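Local coordinates for protein GH26C (Muricauda sp. MAR_2010_75, PDB 6Q78) that probably hydrolyses internal beta-1,4-mannosidic linkages in mannans, as a glycoside hydrolase of family 26, at residues 73-82 with 360-370. Residues are numbered along the deposited sequence; the frame is centred on the assembly and turned at random.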
loop_
_atom_site.group_PDB
_atom_site.type_symbol
_atom_site.label_atom_id
_atom_site.label_comp_id
_atom_site.label_asym_id
_atom_site.label_seq_id
_atom_site.Cartn_x
_atom_site.Cartn_y
_atom_site.Cartn_z
ATOM N N LEU A 73 -8.534 -11.396 3.309
ATOM C CA LEU A 73 -7.359 -11.252 2.447
ATOM C C LEU A 73 -6.502 -12.498 2.498
ATOM O O LEU A 73 -5.983 -12.954 1.469
ATOM C CB LEU A 73 -6.507 -10.058 2.876
ATOM C CG LEU A 73 -7.031 -8.697 2.442
ATOM C CD1 LEU A 73 -6.259 -7.583 3.106
ATOM C CD2 LEU A 73 -6.929 -8.547 0.907
ATOM N N LYS A 74 -6.294 -13.027 3.700
ATOM C CA LYS A 74 -5.477 -14.224 3.846
ATOM C C LYS A 74 -6.116 -15.398 3.114
ATOM O O LYS A 74 -5.426 -16.161 2.426
ATOM C CB LYS A 74 -5.297 -14.519 5.334
ATOM C CG LYS A 74 -4.430 -15.724 5.680
ATOM C CD LYS A 74 -2.977 -15.521 5.299
ATOM C CE LYS A 74 -2.162 -16.645 5.927
ATOM N NZ LYS A 74 -0.790 -16.645 5.357
ATOM N N LEU A 75 -7.449 -15.523 3.217
ATOM C CA LEU A 75 -8.165 -16.622 2.576
ATOM C C LEU A 75 -8.086 -16.506 1.057
ATOM O O LEU A 75 -7.742 -17.474 0.364
ATOM C CB LEU A 75 -9.628 -16.639 3.039
ATOM C CG LEU A 75 -10.472 -17.711 2.356
ATOM C CD1 LEU A 75 -9.928 -19.078 2.685
ATOM C CD2 LEU A 75 -11.925 -17.584 2.793
ATOM N N LEU A 76 -8.384 -15.321 0.518
ATOM C CA LEU A 76 -8.415 -15.230 -0.941
ATOM C C LEU A 76 -7.010 -15.346 -1.536
ATOM O O LEU A 76 -6.857 -15.861 -2.659
ATOM C CB LEU A 76 -9.158 -13.988 -1.413
ATOM C CG LEU A 76 -8.446 -12.668 -1.302
ATOM C CD1 LEU A 76 -7.522 -12.431 -2.511
ATOM C CD2 LEU A 76 -9.515 -11.556 -1.261
ATOM N N SER A 77 -5.978 -15.000 -0.762
ATOM C CA SER A 77 -4.604 -15.117 -1.262
ATOM C C SER A 77 -4.213 -16.561 -1.592
ATOM O O SER A 77 -3.222 -16.772 -2.305
ATOM C CB SER A 77 -3.592 -14.470 -0.284
ATOM O OG SER A 77 -3.365 -15.339 0.813
ATOM N N GLN A 78 -4.923 -17.576 -1.068
ATOM C CA GLN A 78 -4.552 -18.953 -1.403
ATOM C C GLN A 78 -4.580 -19.194 -2.906
ATOM O O GLN A 78 -3.758 -19.957 -3.434
ATOM C CB GLN A 78 -5.472 -19.962 -0.697
ATOM C CG GLN A 78 -5.458 -19.820 0.817
ATOM C CD GLN A 78 -4.027 -19.687 1.363
ATOM O OE1 GLN A 78 -3.258 -20.641 1.313
ATOM N NE2 GLN A 78 -3.664 -18.495 1.860
ATOM N N ASN A 79 -5.502 -18.550 -3.619
ATOM C CA ASN A 79 -5.552 -18.776 -5.053
ATOM C C ASN A 79 -5.906 -17.560 -5.896
ATOM O O ASN A 79 -6.112 -17.725 -7.103
ATOM C CB ASN A 79 -6.564 -19.877 -5.380
ATOM C CG ASN A 79 -7.946 -19.548 -4.898
ATOM O OD1 ASN A 79 -8.246 -18.413 -4.537
ATOM N ND2 ASN A 79 -8.819 -20.559 -4.891
ATOM N N SER A 80 -6.017 -16.365 -5.328
ATOM C CA SER A 80 -6.477 -15.216 -6.092
ATOM C C SER A 80 -5.802 -13.983 -5.509
ATOM O O SER A 80 -5.101 -14.067 -4.489
ATOM C CB SER A 80 -7.997 -15.032 -5.939
ATOM O OG SER A 80 -8.732 -16.126 -6.492
ATOM N N PHE A 81 -6.029 -12.825 -6.146
ATOM C CA PHE A 81 -5.542 -11.571 -5.580
ATOM C C PHE A 81 -6.363 -10.380 -6.087
ATOM O O PHE A 81 -6.826 -10.354 -7.236
ATOM C CB PHE A 81 -4.035 -11.342 -5.854
ATOM C CG PHE A 81 -3.664 -11.438 -7.300
ATOM C CD1 PHE A 81 -3.755 -10.322 -8.123
ATOM C CD2 PHE A 81 -3.210 -12.625 -7.835
ATOM C CE1 PHE A 81 -3.446 -10.411 -9.476
ATOM C CE2 PHE A 81 -2.865 -12.728 -9.195
ATOM C CZ PHE A 81 -2.978 -11.614 -10.015
ATOM N N ILE A 82 -6.517 -9.389 -5.220
ATOM C CA ILE A 82 -7.199 -8.153 -5.612
ATOM C C ILE A 82 -6.226 -7.267 -6.362
ATOM O O ILE A 82 -5.050 -7.181 -5.994
ATOM C CB ILE A 82 -7.741 -7.455 -4.357
ATOM C CG1 ILE A 82 -8.824 -8.333 -3.718
ATOM C CG2 ILE A 82 -8.321 -6.078 -4.687
ATOM C CD1 ILE A 82 -9.271 -7.843 -2.317
ATOM N N LEU A 360 3.303 -12.771 -10.547
ATOM C CA LEU A 360 2.347 -12.840 -9.443
ATOM C C LEU A 360 1.846 -14.246 -9.154
ATOM O O LEU A 360 1.237 -14.458 -8.099
ATOM C CB LEU A 360 1.124 -11.966 -9.752
ATOM C CG LEU A 360 1.359 -10.461 -9.865
ATOM C CD1 LEU A 360 0.114 -9.695 -10.329
ATOM C CD2 LEU A 360 1.782 -9.945 -8.510
ATOM N N THR A 361 2.082 -15.211 -10.043
ATOM C CA THR A 361 1.447 -16.510 -9.872
ATOM C C THR A 361 2.408 -17.694 -9.954
ATOM O O THR A 361 2.116 -18.745 -9.385
ATOM C CB THR A 361 0.304 -16.717 -10.888
ATOM O OG1 THR A 361 0.816 -16.653 -12.233
ATOM C CG2 THR A 361 -0.783 -15.683 -10.711
ATOM N N HIS A 362 3.508 -17.589 -10.697
ATOM C CA HIS A 362 4.346 -18.766 -10.923
ATOM C C HIS A 362 4.882 -19.283 -9.601
ATOM O O HIS A 362 5.128 -18.515 -8.666
ATOM C CB HIS A 362 5.531 -18.386 -11.815
ATOM C CG HIS A 362 6.448 -19.526 -12.140
ATOM N ND1 HIS A 362 6.126 -20.495 -13.063
ATOM C CD2 HIS A 362 7.687 -19.833 -11.683
ATOM C CE1 HIS A 362 7.118 -21.363 -13.149
ATOM N NE2 HIS A 362 8.077 -20.985 -12.320
ATOM N N ASN A 363 5.083 -20.601 -9.526
ATOM C CA ASN A 363 5.694 -21.213 -8.351
ATOM C C ASN A 363 4.847 -21.002 -7.097
ATOM O O ASN A 363 5.376 -20.840 -5.992
ATOM C CB ASN A 363 7.139 -20.735 -8.147
ATOM C CG ASN A 363 7.964 -21.691 -7.289
ATOM O OD1 ASN A 363 7.682 -22.898 -7.222
ATOM N ND2 ASN A 363 8.991 -21.156 -6.632
ATOM N N ASP A 364 3.525 -20.987 -7.258
ATOM C CA ASP A 364 2.607 -20.981 -6.111
ATOM C C ASP A 364 2.794 -19.774 -5.180
ATOM O O ASP A 364 2.657 -19.890 -3.965
ATOM C CB ASP A 364 2.697 -22.302 -5.341
ATOM C CG ASP A 364 2.317 -23.483 -6.210
ATOM O OD1 ASP A 364 1.130 -23.543 -6.608
ATOM O OD2 ASP A 364 3.188 -24.331 -6.513
ATOM N N VAL A 365 3.108 -18.605 -5.746
ATOM C CA VAL A 365 3.040 -17.358 -4.980
ATOM C C VAL A 365 1.609 -17.151 -4.479
ATOM O O VAL A 365 0.633 -17.400 -5.200
ATOM C CB VAL A 365 3.515 -16.186 -5.866
ATOM C CG1 VAL A 365 3.171 -14.809 -5.252
ATOM C CG2 VAL A 365 5.034 -16.272 -6.146
ATOM N N LYS A 366 1.478 -16.717 -3.221
ATOM C CA LYS A 366 0.192 -16.403 -2.597
ATOM C C LYS A 366 0.233 -14.968 -2.090
ATOM O O LYS A 366 0.954 -14.662 -1.130
ATOM C CB LYS A 366 -0.109 -17.361 -1.447
ATOM C CG LYS A 366 -0.304 -18.801 -1.874
ATOM C CD LYS A 366 -0.561 -19.692 -0.663
ATOM C CE LYS A 366 -0.642 -21.139 -1.086
ATOM N NZ LYS A 366 -0.688 -22.022 0.116
ATOM N N ILE A 367 -0.550 -14.074 -2.713
ATOM C CA ILE A 367 -0.600 -12.673 -2.297
ATOM C C ILE A 367 -2.058 -12.256 -2.184
ATOM O O ILE A 367 -2.905 -12.728 -2.942
ATOM C CB ILE A 367 0.129 -11.728 -3.281
ATOM C CG1 ILE A 367 -0.354 -11.969 -4.717
ATOM C CG2 ILE A 367 1.667 -11.845 -3.160
ATOM C CD1 ILE A 367 -0.127 -10.757 -5.637
ATOM N N GLY A 368 -2.335 -11.344 -1.250
ATOM C CA GLY A 368 -3.706 -10.881 -1.089
ATOM C C GLY A 368 -4.069 -9.815 -2.091
ATOM O O GLY A 368 -5.233 -9.716 -2.503
ATOM N N PHE A 369 -3.099 -9.004 -2.505
ATOM C CA PHE A 369 -3.409 -7.897 -3.399
ATOM C C PHE A 369 -2.157 -7.377 -4.063
ATOM O O PHE A 369 -1.038 -7.591 -3.585
ATOM C CB PHE A 369 -4.160 -6.760 -2.683
ATOM C CG PHE A 369 -3.349 -6.031 -1.657
ATOM C CD1 PHE A 369 -3.342 -6.446 -0.356
ATOM C CD2 PHE A 369 -2.628 -4.902 -2.000
ATOM C CE1 PHE A 369 -2.600 -5.725 0.628
ATOM C CE2 PHE A 369 -1.916 -4.161 -1.025
ATOM C CZ PHE A 369 -1.916 -4.586 0.277
ATOM N N THR A 370 -2.361 -6.707 -5.200
ATOM C CA THR A 370 -1.323 -5.887 -5.789
ATOM C C THR A 370 -1.930 -4.556 -6.182
ATOM O O THR A 370 -3.139 -4.449 -6.377
ATOM C CB THR A 370 -0.605 -6.598 -6.925
ATOM O OG1 THR A 370 0.530 -5.798 -7.316
ATOM C CG2 THR A 370 -1.531 -6.775 -8.095
HETATM O O HOH W 1 -2.525 -15.235 -4.620
HETATM O O HOH W 2 -0.823 -14.179 1.833
HETATM O O HOH W 3 -1.720 -19.175 -5.245
#
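Phe81 meets Ile367 from its first side-chain carbon: CB rests 3.4 Å from Ile367 O and close to Ile367 CG1. A chi1 of 54° sets CG between the backbone N and the carbonyl carbon, which turns the ring alongside Ile367 CD1, the two side chains pointing the same way. Farther out, CD1 nears Thr370 CG2, CE2 meets Thr361 CG2 at the ring edge, and CE1 and CZ both lie 3.7 Å from Leu360 CD1. A large apolar ring suits this buried place, bridging from strand 81-86 to Leu360 and Thr361 at the end of helix 351-361. In the TIM barrel of family 26, strands 81-86 and 369-372 are parallel neighbours, closing the sheet between its first and last strands: Ile82 N donates to Gly368 O (3.0 Å) and Thr370 N to Ile82 O (2.8 Å). Before strand 369-372, Lys366 runs its long, extended chain past Ser77 O, far enough for NZ to give Gln78 OE1 a hydrogen bond of 3.2 Å while also salt-bridging Glu325. Gln78 suits its place by having both an acceptor and a donor: NE2 bonds Lys74 O (3.0 Å), opposite Ser77 OG across that carbonyl's plane. A leucine here would probably leave Lys366 NZ without this acceptor and Lys74 O with one donor fewer.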